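Local coordinates for uncharacterized protein (Candida albicans, PDB 5K04) that probably serves as the non-catalytic auxiliary subunit (MDM20/NAA25 family) of the NatB N-terminal acetyltransferase complex, partnering the NAT3 subunit, at residues A[124-129]-A[498-503]; A[440-445]-A[463-468]; A[504-509]-A[544-549]; A[511-516]-A[576-581]. One frame throughout, in Å; residues are numbered along the deposited sequence.

Interaction 1: A[124-129]-A[498-503]; sequences YDFKVF and FSKRMQ
Y124 reaches out from the turn ahead of helix 126-138 and lays its ring against helix 489-503. K500, its CG beside the backbone N (chi1 -73°), sets that carbon over the middle of one ring face in a CH-pi contact, 3.4 Å from the Y124 ring centroid and 11° off the normal; the two side chains run past each other in opposite directions. At the ring's edge Y124 OH and S499 OG are modelled 2.3 Å apart, a hydrogen bond too short to trust in detail. Q503 comes tip to tip with the ring, its NE2 3.5 Å from Y124 CE1, the amide turned 59° from the ring plane; the same NE2 makes a weak hydrogen bond to E122 O. The contact bridges distant parts of an all-helical chain, joining a turn between N-terminal helices to a helix that also packs against the NAT3 chain, where F498 stacks on F13 of NAT3. D125 then N-caps helix 126-138 through OD1, with weak bonds from K127 N and V128 N. F126 follows, meeting the extended K500 chain tip to tip, K500 NZ lying 3.3 Å from F126 CZ, while L155 and L156 of helix 143-157 pack on F126.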
loop_
_atom_site.group_PDB
_atom_site.type_symbol
_atom_site.label_atom_id
_atom_site.label_comp_id
_atom_site.label_asym_id
_atom_site.label_seq_id
_atom_site.Cartn_x
_atom_site.Cartn_y
_atom_site.Cartn_z
ATOM N N TYR A 124 -4.425 3.493 -17.880
ATOM C CA TYR A 124 -3.324 2.573 -18.178
ATOM C C TYR A 124 -3.714 1.650 -19.336
ATOM O O TYR A 124 -3.870 0.435 -19.199
ATOM C CB TYR A 124 -2.944 1.796 -16.924
ATOM C CG TYR A 124 -2.781 2.675 -15.697
ATOM C CD1 TYR A 124 -3.885 3.020 -14.918
ATOM C CD2 TYR A 124 -1.528 3.166 -15.322
ATOM C CE1 TYR A 124 -3.755 3.828 -13.803
ATOM C CE2 TYR A 124 -1.385 3.978 -14.199
ATOM C CZ TYR A 124 -2.510 4.303 -13.443
ATOM O OH TYR A 124 -2.406 5.104 -12.325
ATOM N N ASP A 125 -3.872 2.267 -20.507
ATOM C CA ASP A 125 -4.250 1.572 -21.740
ATOM C C ASP A 125 -2.964 1.314 -22.510
ATOM O O ASP A 125 -2.524 2.131 -23.323
ATOM C CB ASP A 125 -5.253 2.388 -22.558
ATOM C CG ASP A 125 -5.838 1.606 -23.737
ATOM O OD1 ASP A 125 -5.184 0.658 -24.221
ATOM O OD2 ASP A 125 -6.955 1.950 -24.182
ATOM N N PHE A 126 -2.376 0.143 -22.263
ATOM C CA PHE A 126 -1.091 -0.201 -22.867
ATOM C C PHE A 126 -1.156 -0.247 -24.390
ATOM O O PHE A 126 -0.109 -0.166 -25.041
ATOM C CB PHE A 126 -0.589 -1.547 -22.323
ATOM C CG PHE A 126 -0.284 -1.542 -20.847
ATOM C CD1 PHE A 126 0.331 -0.459 -20.251
ATOM C CD2 PHE A 126 -0.611 -2.636 -20.057
ATOM C CE1 PHE A 126 0.609 -0.467 -18.888
ATOM C CE2 PHE A 126 -0.334 -2.647 -18.699
ATOM C CZ PHE A 126 0.276 -1.566 -18.117
ATOM N N LYS A 127 -2.355 -0.409 -24.966
ATOM C CA LYS A 127 -2.513 -0.282 -26.414
ATOM C C LYS A 127 -2.307 1.155 -26.858
ATOM O O LYS A 127 -1.819 1.400 -27.967
ATOM C CB LYS A 127 -3.900 -0.777 -26.852
ATOM C CG LYS A 127 -3.967 -2.273 -27.106
ATOM C CD LYS A 127 -5.392 -2.799 -27.122
ATOM C CE LYS A 127 -5.403 -4.328 -27.165
ATOM N NZ LYS A 127 -6.767 -4.888 -26.953
ATOM N N VAL A 128 -2.674 2.109 -25.996
ATOM C CA VAL A 128 -2.428 3.520 -26.267
ATOM C C VAL A 128 -0.945 3.847 -26.101
ATOM O O VAL A 128 -0.344 4.479 -26.975
ATOM C CB VAL A 128 -3.320 4.393 -25.368
ATOM C CG1 VAL A 128 -2.774 5.791 -25.272
ATOM C CG2 VAL A 128 -4.726 4.430 -25.936
ATOM N N PHE A 129 -0.331 3.408 -24.991
ATOM C CA PHE A 129 1.109 3.584 -24.817
ATOM C C PHE A 129 1.857 3.104 -26.053
ATOM O O PHE A 129 2.702 3.813 -26.608
ATOM C CB PHE A 129 1.608 2.805 -23.594
ATOM C CG PHE A 129 1.359 3.477 -22.273
ATOM C CD1 PHE A 129 0.130 4.039 -21.973
ATOM C CD2 PHE A 129 2.354 3.493 -21.300
ATOM C CE1 PHE A 129 -0.099 4.635 -20.740
ATOM C CE2 PHE A 129 2.138 4.089 -20.066
ATOM C CZ PHE A 129 0.906 4.661 -19.787
ATOM N N PHE A 498 2.287 0.364 -9.280
ATOM C CA PHE A 498 2.070 1.137 -8.063
ATOM C C PHE A 498 0.985 2.181 -8.285
ATOM O O PHE A 498 0.027 2.277 -7.511
ATOM C CB PHE A 498 3.382 1.806 -7.633
ATOM C CG PHE A 498 3.340 2.413 -6.247
ATOM C CD1 PHE A 498 2.949 3.724 -6.059
ATOM C CD2 PHE A 498 3.705 1.673 -5.134
ATOM C CE1 PHE A 498 2.910 4.284 -4.786
ATOM C CE2 PHE A 498 3.665 2.225 -3.849
ATOM C CZ PHE A 498 3.273 3.529 -3.676
ATOM N N SER A 499 1.131 2.968 -9.357
ATOM C CA SER A 499 0.126 3.961 -9.726
ATOM C C SER A 499 -1.252 3.323 -9.873
ATOM O O SER A 499 -2.216 3.769 -9.242
ATOM C CB SER A 499 0.547 4.658 -11.024
ATOM O OG SER A 499 -0.353 5.679 -11.361
ATOM N N LYS A 500 -1.357 2.268 -10.707
ATOM C CA LYS A 500 -2.629 1.555 -10.902
ATOM C C LYS A 500 -3.262 1.131 -9.584
ATOM O O LYS A 500 -4.480 1.251 -9.399
ATOM C CB LYS A 500 -2.427 0.299 -11.741
ATOM C CG LYS A 500 -2.162 0.469 -13.213
ATOM C CD LYS A 500 -2.438 -0.860 -13.914
ATOM C CE LYS A 500 -1.634 -1.027 -15.190
ATOM N NZ LYS A 500 -2.037 -2.262 -15.927
ATOM N N ARG A 501 -2.456 0.576 -8.673
ATOM C CA ARG A 501 -3.016 0.068 -7.431
ATOM C C ARG A 501 -3.507 1.194 -6.531
ATOM O O ARG A 501 -4.340 0.952 -5.652
ATOM C CB ARG A 501 -1.981 -0.805 -6.722
ATOM C CG ARG A 501 -1.777 -2.155 -7.425
ATOM C CD ARG A 501 -0.599 -2.950 -6.876
ATOM N NE ARG A 501 -0.782 -3.332 -5.478
ATOM C CZ ARG A 501 0.049 -4.123 -4.795
ATOM N NH1 ARG A 501 1.132 -4.611 -5.379
ATOM N NH2 ARG A 501 -0.194 -4.412 -3.526
ATOM N N MET A 502 -3.016 2.418 -6.752
ATOM C CA MET A 502 -3.305 3.584 -5.923
ATOM C C MET A 502 -4.477 4.405 -6.442
ATOM O O MET A 502 -5.056 5.191 -5.686
ATOM C CB MET A 502 -2.056 4.480 -5.831
ATOM C CG MET A 502 -1.040 4.059 -4.770
ATOM S SD MET A 502 -1.663 3.990 -3.115
ATOM C CE MET A 502 -0.169 4.360 -2.267
ATOM N N GLN A 503 -4.846 4.212 -7.710
ATOM C CA GLN A 503 -5.792 5.096 -8.381
ATOM C C GLN A 503 -7.205 4.960 -7.819
ATOM O O GLN A 503 -7.945 5.948 -7.744
ATOM C CB GLN A 503 -5.791 4.793 -9.874
ATOM C CG GLN A 503 -6.737 5.650 -10.667
ATOM C CD GLN A 503 -6.928 5.131 -12.067
ATOM O OE1 GLN A 503 -7.457 4.031 -12.279
ATOM N NE2 GLN A 503 -6.482 5.917 -13.042
#

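Interaction 2: A[440-445]-A[463-468]; sequences TQHETL and VDIYRF
H442 offers one ring face to I465, whose CG1 lies 3.9 Å from the H442 ring centroid, displaced toward the rim on the ND1 side. I465 CG2 meets the base of the same side chain, 3.9 Å from H442 CB. F468 fills the other half of the contact: its CE1 comes to 3.4 Å from the backbone T440 N, and its CZ to 4.1 Å from E443 CB. A chi1 of 138°, off the usual staggered positions, directs CG of F468 toward helix 440-445, and the ring is inclined 51° to the imidazole. This is a crossing without hydrogen bonds between the two helices, the short helix 440-445 lying across the long helix 456-485 at -114° with 9.6 Å between the segment axes, inside the TPR-related NatB family region. Further out, the buried polar ends are held by other residues. Y432 OH hydrogen-bonds H442 ND1, which probably helps set how the imidazole is turned. Y469 OH and S505 OG both bond E443 OE1, while N549 ND2 takes E443 OE2. M502 of helix 489-503 packs on T440, E443 and F468 together.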
loop_
_atom_site.group_PDB
_atom_site.type_symbol
_atom_site.label_atom_id
_atom_site.label_comp_id
_atom_site.label_asym_id
_atom_site.label_seq_id
_atom_site.Cartn_x
_atom_site.Cartn_y
_atom_site.Cartn_z
ATOM N N THR A 440 2.575 6.365 2.282
ATOM C CA THR A 440 2.007 5.122 1.778
ATOM C C THR A 440 1.457 4.227 2.895
ATOM O O THR A 440 0.535 3.434 2.659
ATOM C CB THR A 440 3.070 4.395 0.959
ATOM O OG1 THR A 440 3.494 5.261 -0.097
ATOM C CG2 THR A 440 2.529 3.059 0.379
ATOM N N GLN A 441 1.962 4.372 4.121
ATOM C CA GLN A 441 1.411 3.590 5.226
ATOM C C GLN A 441 -0.067 3.901 5.463
ATOM O O GLN A 441 -0.802 3.038 5.951
ATOM C CB GLN A 441 2.224 3.836 6.490
ATOM C CG GLN A 441 3.698 3.478 6.356
ATOM C CD GLN A 441 4.430 3.618 7.673
ATOM O OE1 GLN A 441 4.461 4.696 8.264
ATOM N NE2 GLN A 441 4.992 2.518 8.158
ATOM N N HIS A 442 -0.529 5.114 5.121
ATOM C CA HIS A 442 -1.966 5.389 5.212
ATOM C C HIS A 442 -2.750 4.484 4.273
ATOM O O HIS A 442 -3.834 4.014 4.621
ATOM C CB HIS A 442 -2.276 6.852 4.896
ATOM C CG HIS A 442 -1.763 7.823 5.911
ATOM N ND1 HIS A 442 -2.104 7.758 7.242
ATOM C CD2 HIS A 442 -0.952 8.900 5.784
ATOM C CE1 HIS A 442 -1.523 8.751 7.895
ATOM N NE2 HIS A 442 -0.822 9.461 7.031
ATOM N N GLU A 443 -2.205 4.208 3.080
ATOM C CA GLU A 443 -2.923 3.352 2.143
ATOM C C GLU A 443 -3.044 1.931 2.680
ATOM O O GLU A 443 -4.048 1.256 2.421
ATOM C CB GLU A 443 -2.245 3.387 0.766
ATOM C CG GLU A 443 -2.571 2.211 -0.141
ATOM C CD GLU A 443 -3.966 2.264 -0.738
ATOM O OE1 GLU A 443 -4.599 3.343 -0.710
ATOM O OE2 GLU A 443 -4.413 1.219 -1.254
ATOM N N THR A 444 -2.070 1.484 3.483
ATOM C CA THR A 444 -2.080 0.109 3.975
ATOM C C THR A 444 -2.658 -0.045 5.380
ATOM O O THR A 444 -3.074 -1.156 5.729
ATOM C CB THR A 444 -0.658 -0.501 3.923
ATOM O OG1 THR A 444 0.259 0.256 4.724
ATOM C CG2 THR A 444 -0.149 -0.516 2.486
ATOM N N LEU A 445 -2.728 1.039 6.180
ATOM C CA LEU A 445 -3.073 0.955 7.607
ATOM C C LEU A 445 -4.296 1.774 8.020
ATOM O O LEU A 445 -4.769 1.634 9.156
ATOM C CB LEU A 445 -1.864 1.399 8.455
ATOM C CG LEU A 445 -0.656 0.467 8.257
ATOM C CD1 LEU A 445 0.578 0.981 8.990
ATOM C CD2 LEU A 445 -1.015 -0.982 8.686
ATOM N N VAL A 463 -8.604 14.562 6.121
ATOM C CA VAL A 463 -8.240 15.420 4.997
ATOM C C VAL A 463 -6.737 15.359 4.769
ATOM O O VAL A 463 -6.260 15.347 3.626
ATOM C CB VAL A 463 -8.722 16.862 5.258
ATOM C CG1 VAL A 463 -8.151 17.828 4.239
ATOM C CG2 VAL A 463 -10.240 16.932 5.267
ATOM N N ASP A 464 -5.971 15.286 5.864
ATOM C CA ASP A 464 -4.521 15.163 5.762
ATOM C C ASP A 464 -4.134 13.855 5.082
ATOM O O ASP A 464 -3.221 13.820 4.247
ATOM C CB ASP A 464 -3.908 15.260 7.159
ATOM C CG ASP A 464 -2.423 15.503 7.122
ATOM O OD1 ASP A 464 -2.014 16.590 6.650
ATOM O OD2 ASP A 464 -1.668 14.608 7.567
ATOM N N ILE A 465 -4.842 12.774 5.412
ATOM C CA ILE A 465 -4.653 11.503 4.729
ATOM C C ILE A 465 -4.984 11.635 3.246
ATOM O O ILE A 465 -4.257 11.120 2.387
ATOM C CB ILE A 465 -5.494 10.415 5.423
ATOM C CG1 ILE A 465 -4.956 10.164 6.828
ATOM C CG2 ILE A 465 -5.474 9.128 4.645
ATOM C CD1 ILE A 465 -5.697 9.122 7.606
ATOM N N TYR A 466 -6.076 12.341 2.919
ATOM C CA TYR A 466 -6.417 12.558 1.513
ATOM C C TYR A 466 -5.341 13.361 0.780
ATOM O O TYR A 466 -5.094 13.119 -0.409
ATOM C CB TYR A 466 -7.771 13.264 1.371
ATOM C CG TYR A 466 -8.128 13.394 -0.088
ATOM C CD1 TYR A 466 -8.648 12.312 -0.793
ATOM C CD2 TYR A 466 -7.903 14.577 -0.782
ATOM C CE1 TYR A 466 -8.948 12.402 -2.160
ATOM C CE2 TYR A 466 -8.201 14.681 -2.147
ATOM C CZ TYR A 466 -8.721 13.592 -2.829
ATOM O OH TYR A 466 -9.002 13.691 -4.184
ATOM N N ARG A 467 -4.690 14.317 1.463
ATOM C CA ARG A 467 -3.617 15.077 0.817
ATOM C C ARG A 467 -2.409 14.201 0.501
ATOM O O ARG A 467 -1.683 14.482 -0.458
ATOM C CB ARG A 467 -3.211 16.276 1.681
ATOM C CG ARG A 467 -4.281 17.366 1.711
ATOM C CD ARG A 467 -3.849 18.587 2.503
ATOM N NE ARG A 467 -4.918 19.589 2.563
ATOM C CZ ARG A 467 -5.536 19.956 3.681
ATOM N NH1 ARG A 467 -5.179 19.408 4.836
ATOM N NH2 ARG A 467 -6.504 20.869 3.644
ATOM N N PHE A 468 -2.178 13.144 1.288
ATOM C CA PHE A 468 -1.174 12.153 0.918
ATOM C C PHE A 468 -1.529 11.523 -0.425
ATOM O O PHE A 468 -0.677 11.396 -1.309
ATOM C CB PHE A 468 -1.051 11.070 2.010
ATOM C CG PHE A 468 -0.920 9.670 1.449
ATOM C CD1 PHE A 468 0.253 9.265 0.817
ATOM C CD2 PHE A 468 -1.973 8.772 1.533
ATOM C CE1 PHE A 468 0.371 7.999 0.276
ATOM C CE2 PHE A 468 -1.860 7.494 0.996
ATOM C CZ PHE A 468 -0.690 7.108 0.359
#

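Interaction 3: A[504-509]-A[544-549]; sequences NSISLN and SDYTDN
S505 and T547 pair through a single beta bridge, T547 N donating to N504 O at 3.1 Å and I506 N to T547 O at 2.8 Å, the latter nearly along the C=O axis. Y546 is the centre of the side-chain contact. N509 ND2 stands over the centre of its ring face, 3.5 Å from Y546 CD1, with the amide tilted 29° to the ring, while I506 CD1 meets the edge at Y546 CD2, 3.6 Å away. An almost straight bond of 2.9 Å from N509 ND2 to N504 OD1 steadies that amide. N504 OD1 lies in the N509 amide plane, while the donor stands above the N504 carbonyl plane; N504 ND2 hydrogen-bonds L541 O. S505 N-caps helix 506-521: its OG, set between backbone N and carbonyl carbon (chi1 82°), accepts from L508 N at 3.0 Å and also bonds E443 OE1. One water links N504 N to T547 OG1, which also hydrogen-bonds R501 O; another joins S507 OG to N549 N. The bridge ties the loop before helix 571-584 to the turn between helices 489-503 and 506-521. L578 of helix 571-584 packs on both N509 and Y546, and N549 reaches F13 of the NAT3 chain.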
loop_
_atom_site.group_PDB
_atom_site.type_symbol
_atom_site.label_atom_id
_atom_site.label_comp_id
_atom_site.label_asym_id
_atom_site.label_seq_id
_atom_site.Cartn_x
_atom_site.Cartn_y
_atom_site.Cartn_z
ATOM N N ASN A 504 -7.603 3.748 -7.438
ATOM C CA ASN A 504 -8.971 3.500 -7.005
ATOM C C ASN A 504 -9.008 2.448 -5.905
ATOM O O ASN A 504 -9.720 1.447 -5.989
ATOM C CB ASN A 504 -9.851 3.069 -8.167
ATOM C CG ASN A 504 -11.280 3.394 -7.908
ATOM O OD1 ASN A 504 -11.586 4.291 -7.110
ATOM N ND2 ASN A 504 -12.171 2.683 -8.563
ATOM N N SER A 505 -8.216 2.666 -4.861
ATOM C CA SER A 505 -8.119 1.691 -3.795
ATOM C C SER A 505 -9.282 1.868 -2.825
ATOM O O SER A 505 -9.866 2.949 -2.702
ATOM C CB SER A 505 -6.777 1.801 -3.064
ATOM O OG SER A 505 -6.752 2.830 -2.084
ATOM N N ILE A 506 -9.622 0.773 -2.146
ATOM C CA ILE A 506 -10.673 0.824 -1.141
ATOM C C ILE A 506 -10.280 1.774 -0.013
ATOM O O ILE A 506 -11.131 2.469 0.550
ATOM C CB ILE A 506 -10.981 -0.603 -0.644
ATOM C CG1 ILE A 506 -12.069 -0.590 0.444
ATOM C CG2 ILE A 506 -9.718 -1.301 -0.137
ATOM C CD1 ILE A 506 -13.445 -0.308 -0.092
ATOM N N SER A 507 -8.979 1.882 0.276
ATOM C CA SER A 507 -8.526 2.788 1.334
ATOM C C SER A 507 -8.697 4.258 0.941
ATOM O O SER A 507 -8.951 5.115 1.805
ATOM C CB SER A 507 -7.063 2.483 1.688
ATOM O OG SER A 507 -6.919 1.135 2.126
ATOM N N LEU A 508 -8.534 4.570 -0.349
ATOM C CA LEU A 508 -8.754 5.929 -0.848
ATOM C C LEU A 508 -10.226 6.289 -0.799
ATOM O O LEU A 508 -10.602 7.390 -0.376
ATOM C CB LEU A 508 -8.246 6.051 -2.291
ATOM C CG LEU A 508 -8.870 7.165 -3.135
ATOM C CD1 LEU A 508 -8.454 8.550 -2.630
ATOM C CD2 LEU A 508 -8.562 6.992 -4.663
ATOM N N ASN A 509 -11.076 5.366 -1.263
ATOM C CA ASN A 509 -12.515 5.607 -1.282
ATOM C C ASN A 509 -13.099 5.621 0.127
ATOM O O ASN A 509 -13.994 6.417 0.424
ATOM C CB ASN A 509 -13.168 4.563 -2.177
ATOM C CG ASN A 509 -12.924 4.859 -3.660
ATOM O OD1 ASN A 509 -13.250 5.950 -4.135
ATOM N ND2 ASN A 509 -12.328 3.907 -4.380
ATOM N N SER A 544 -16.574 1.290 -10.262
ATOM C CA SER A 544 -15.723 0.163 -10.603
ATOM C C SER A 544 -15.363 -0.628 -9.352
ATOM O O SER A 544 -15.785 -0.322 -8.236
ATOM C CB SER A 544 -14.459 0.641 -11.315
ATOM O OG SER A 544 -14.796 1.271 -12.532
ATOM N N ASP A 545 -14.581 -1.678 -9.551
ATOM C CA ASP A 545 -14.067 -2.467 -8.451
ATOM C C ASP A 545 -12.794 -1.829 -7.933
ATOM O O ASP A 545 -11.934 -1.398 -8.712
ATOM C CB ASP A 545 -13.816 -3.899 -8.904
ATOM C CG ASP A 545 -15.111 -4.650 -9.147
ATOM O OD1 ASP A 545 -16.018 -4.541 -8.295
ATOM O OD2 ASP A 545 -15.224 -5.317 -10.194
ATOM N N TYR A 546 -12.700 -1.752 -6.610
ATOM C CA TYR A 546 -11.600 -1.089 -5.927
ATOM C C TYR A 546 -10.458 -2.074 -5.682
ATOM O O TYR A 546 -10.685 -3.264 -5.442
ATOM C CB TYR A 546 -12.080 -0.498 -4.595
ATOM C CG TYR A 546 -13.302 0.427 -4.673
ATOM C CD1 TYR A 546 -13.680 1.053 -5.863
ATOM C CD2 TYR A 546 -14.063 0.686 -3.542
ATOM C CE1 TYR A 546 -14.800 1.907 -5.915
ATOM C CE2 TYR A 546 -15.173 1.542 -3.584
ATOM C CZ TYR A 546 -15.533 2.145 -4.764
ATOM O OH TYR A 546 -16.638 2.965 -4.787
ATOM N N THR A 547 -9.228 -1.577 -5.770
ATOM C CA THR A 547 -8.075 -2.378 -5.408
ATOM C C THR A 547 -7.917 -2.392 -3.885
ATOM O O THR A 547 -8.444 -1.538 -3.168
ATOM C CB THR A 547 -6.810 -1.857 -6.094
ATOM O OG1 THR A 547 -6.667 -0.459 -5.853
ATOM C CG2 THR A 547 -6.910 -2.044 -7.586
ATOM N N ASP A 548 -7.224 -3.414 -3.392
ATOM C CA ASP A 548 -7.036 -3.622 -1.962
ATOM C C ASP A 548 -5.553 -3.847 -1.705
ATOM O O ASP A 548 -4.989 -4.870 -2.105
ATOM C CB ASP A 548 -7.869 -4.794 -1.443
ATOM C CG ASP A 548 -7.856 -4.905 0.103
ATOM O OD1 ASP A 548 -7.114 -4.143 0.757
ATOM O OD2 ASP A 548 -8.593 -5.755 0.654
ATOM N N ASN A 549 -4.944 -2.889 -1.022
ATOM C CA ASN A 549 -3.559 -2.962 -0.587
ATOM C C ASN A 549 -3.435 -2.913 0.935
ATOM O O ASN A 549 -2.330 -2.710 1.465
ATOM C CB ASN A 549 -2.764 -1.824 -1.228
ATOM C CG ASN A 549 -3.003 -1.721 -2.720
ATOM O OD1 ASN A 549 -2.800 -2.685 -3.459
ATOM N ND2 ASN A 549 -3.468 -0.549 -3.170
HETATM O O HOH W 1 -6.759 1.150 -8.174
HETATM O O HOH W 2 -10.522 0.431 -10.654
HETATM O O HOH W 3 -6.364 -0.389 -0.282
#

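Interaction 4: A[511-516]-A[576-581]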
loop_
_atom_site.group_PDB
_atom_site.type_symbol
_atom_site.label_atom_id
_atom_site.label_comp_id
_atom_site.label_asym_id
_atom_site.label_seq_id
_atom_site.Cartn_x
_atom_site.Cartn_y
_atom_site.Cartn_z
ATOM N N THR A 511 -11.385 6.749 2.647
ATOM C CA THR A 511 -10.962 8.076 3.085
ATOM C C THR A 511 -11.957 9.146 2.644
ATOM O O THR A 511 -12.332 10.014 3.440
ATOM C CB THR A 511 -9.546 8.364 2.550
ATOM O OG1 THR A 511 -8.600 7.471 3.156
ATOM C CG2 THR A 511 -9.135 9.781 2.836
ATOM N N VAL A 512 -12.424 9.079 1.385
ATOM C CA VAL A 512 -13.412 10.039 0.890
ATOM C C VAL A 512 -14.755 9.835 1.585
ATOM O O VAL A 512 -15.389 10.802 2.026
ATOM C CB VAL A 512 -13.549 9.938 -0.647
ATOM C CG1 VAL A 512 -14.684 10.832 -1.169
ATOM C CG2 VAL A 512 -12.229 10.303 -1.359
ATOM N N ALA A 513 -15.194 8.574 1.721
ATOM C CA ALA A 513 -16.462 8.287 2.398
ATOM C C ALA A 513 -16.459 8.808 3.830
ATOM O O ALA A 513 -17.457 9.368 4.302
ATOM C CB ALA A 513 -16.723 6.783 2.398
ATOM N N LYS A 514 -15.329 8.637 4.526
ATOM C CA LYS A 514 -15.204 9.049 5.919
ATOM C C LYS A 514 -15.209 10.569 6.058
ATOM O O LYS A 514 -15.805 11.114 6.993
ATOM C CB LYS A 514 -13.924 8.451 6.496
ATOM C CG LYS A 514 -13.836 8.529 7.986
ATOM C CD LYS A 514 -14.621 7.405 8.652
ATOM C CE LYS A 514 -14.308 7.405 10.147
ATOM N NZ LYS A 514 -15.001 6.318 10.863
ATOM N N ILE A 515 -14.545 11.268 5.140
ATOM C CA ILE A 515 -14.577 12.727 5.135
ATOM C C ILE A 515 -15.999 13.232 4.939
ATOM O O ILE A 515 -16.448 14.174 5.614
ATOM C CB ILE A 515 -13.640 13.267 4.042
ATOM C CG1 ILE A 515 -12.179 13.081 4.471
ATOM C CG2 ILE A 515 -13.990 14.729 3.705
ATOM C CD1 ILE A 515 -11.208 13.174 3.307
ATOM N N LEU A 516 -16.711 12.644 3.979
ATOM C CA LEU A 516 -18.078 13.067 3.709
ATOM C C LEU A 516 -18.961 12.845 4.930
ATOM O O LEU A 516 -19.692 13.742 5.352
ATOM C CB LEU A 516 -18.611 12.310 2.496
ATOM C CG LEU A 516 -17.955 12.716 1.178
ATOM C CD1 LEU A 516 -18.261 11.705 0.069
ATOM C CD2 LEU A 516 -18.437 14.105 0.818
ATOM N N LEU A 576 -21.345 2.259 -1.494
ATOM C CA LEU A 576 -22.718 2.744 -1.488
ATOM C C LEU A 576 -22.802 4.152 -0.926
ATOM O O LEU A 576 -23.606 4.967 -1.401
ATOM C CB LEU A 576 -23.602 1.788 -0.690
ATOM C CG LEU A 576 -23.864 0.435 -1.356
ATOM C CD1 LEU A 576 -24.535 -0.542 -0.372
ATOM C CD2 LEU A 576 -24.716 0.642 -2.594
ATOM N N LYS A 577 -21.995 4.444 0.100
ATOM C CA LYS A 577 -21.933 5.799 0.633
ATOM C C LYS A 577 -21.569 6.782 -0.465
ATOM O O LYS A 577 -22.187 7.843 -0.595
ATOM C CB LYS A 577 -20.920 5.877 1.778
ATOM C CG LYS A 577 -21.331 5.113 3.037
ATOM C CD LYS A 577 -22.689 5.554 3.567
ATOM C CE LYS A 577 -22.968 4.959 4.949
ATOM N NZ LYS A 577 -22.052 5.466 6.046
ATOM N N LEU A 578 -20.569 6.428 -1.283
ATOM C CA LEU A 578 -20.127 7.325 -2.347
ATOM C C LEU A 578 -21.195 7.463 -3.423
ATOM O O LEU A 578 -21.399 8.555 -3.965
ATOM C CB LEU A 578 -18.810 6.824 -2.933
ATOM C CG LEU A 578 -17.690 6.728 -1.891
ATOM C CD1 LEU A 578 -16.385 6.330 -2.550
ATOM C CD2 LEU A 578 -17.531 8.042 -1.147
ATOM N N LEU A 579 -21.907 6.377 -3.725
ATOM C CA LEU A 579 -23.069 6.481 -4.604
ATOM C C LEU A 579 -24.115 7.411 -4.013
ATOM O O LEU A 579 -24.617 8.313 -4.702
ATOM C CB LEU A 579 -23.662 5.102 -4.860
ATOM C CG LEU A 579 -22.692 4.165 -5.586
ATOM C CD1 LEU A 579 -23.308 2.795 -5.807
ATOM C CD2 LEU A 579 -22.297 4.778 -6.911
ATOM N N VAL A 580 -24.440 7.222 -2.728
ATOM C CA VAL A 580 -25.421 8.085 -2.065
ATOM C C VAL A 580 -25.087 9.548 -2.322
ATOM O O VAL A 580 -25.914 10.321 -2.817
ATOM C CB VAL A 580 -25.487 7.785 -0.550
ATOM C CG1 VAL A 580 -26.269 8.891 0.189
ATOM C CG2 VAL A 580 -26.137 6.441 -0.283
ATOM N N TYR A 581 -23.858 9.943 -1.995
ATOM C CA TYR A 581 -23.488 11.344 -2.152
ATOM C C TYR A 581 -23.486 11.746 -3.622
ATOM O O TYR A 581 -23.867 12.868 -3.964
ATOM C CB TYR A 581 -22.130 11.601 -1.482
ATOM C CG TYR A 581 -22.247 11.681 0.030
ATOM C CD1 TYR A 581 -22.632 12.867 0.656
ATOM C CD2 TYR A 581 -21.984 10.582 0.831
ATOM C CE1 TYR A 581 -22.750 12.958 2.041
ATOM C CE2 TYR A 581 -22.095 10.664 2.216
ATOM C CZ TYR A 581 -22.492 11.855 2.817
ATOM O OH TYR A 581 -22.606 11.928 4.190
#
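L516 and Y581 lie alongside, pointing opposite ways, with L516 CB above one face of the tyrosine ring. It stands 3.9 Å from the Y581 ring centroid, 14° off the normal and shifted toward the rim near CE2 and CZ, a CH-pi contact. L578 comes in crosswise: its side chain lies at about a right angle to both V512 and L516, and a single methyl, L578 CD2, does the touching. That methyl rests against the backbone at A513, 3.7 Å from A513 CA, and also meets V512 CG1 at 4.0 Å and L516 CD1 at 3.9 Å. CG of L516, anti to its carbonyl carbon (chi1 -70°), heads toward L578. The tyrosine's hydroxyl is satisfied outside the apolar seam, by E671 and T520, and K577 turns its amine to E671 and N668. With 9.5 Å between segment axes crossing at 55°, and L528 and F531 of helix 525-537 also packing on L516, the arrangement is consistent with the helix-on-helix packing of a TPR-like alpha-solenoid.

Interactions 2, 3 and 4 lie close together, their centres about 13 to 16 Å apart, while interaction 1 is about 14 Å from interaction 3 but 21 and 24 Å from interactions 2 and 4. Helices 456-485, 489-503 and 506-521 follow one another and serve interactions 2, 1 and 3 in turn, the last helix also carrying interaction 4. Along the chain, interaction 2 falls within the span between the segments of interaction 1, and interactions 3 and 4 alternate their segments. M502 connects interactions 1 and 2, E443 reaches into interaction 3, and L578 joins interactions 3 and 4. The N-terminal helices, the central helices and helix 571-584 are thereby held together beside NAT3, which touches interactions 1, 2 and 3.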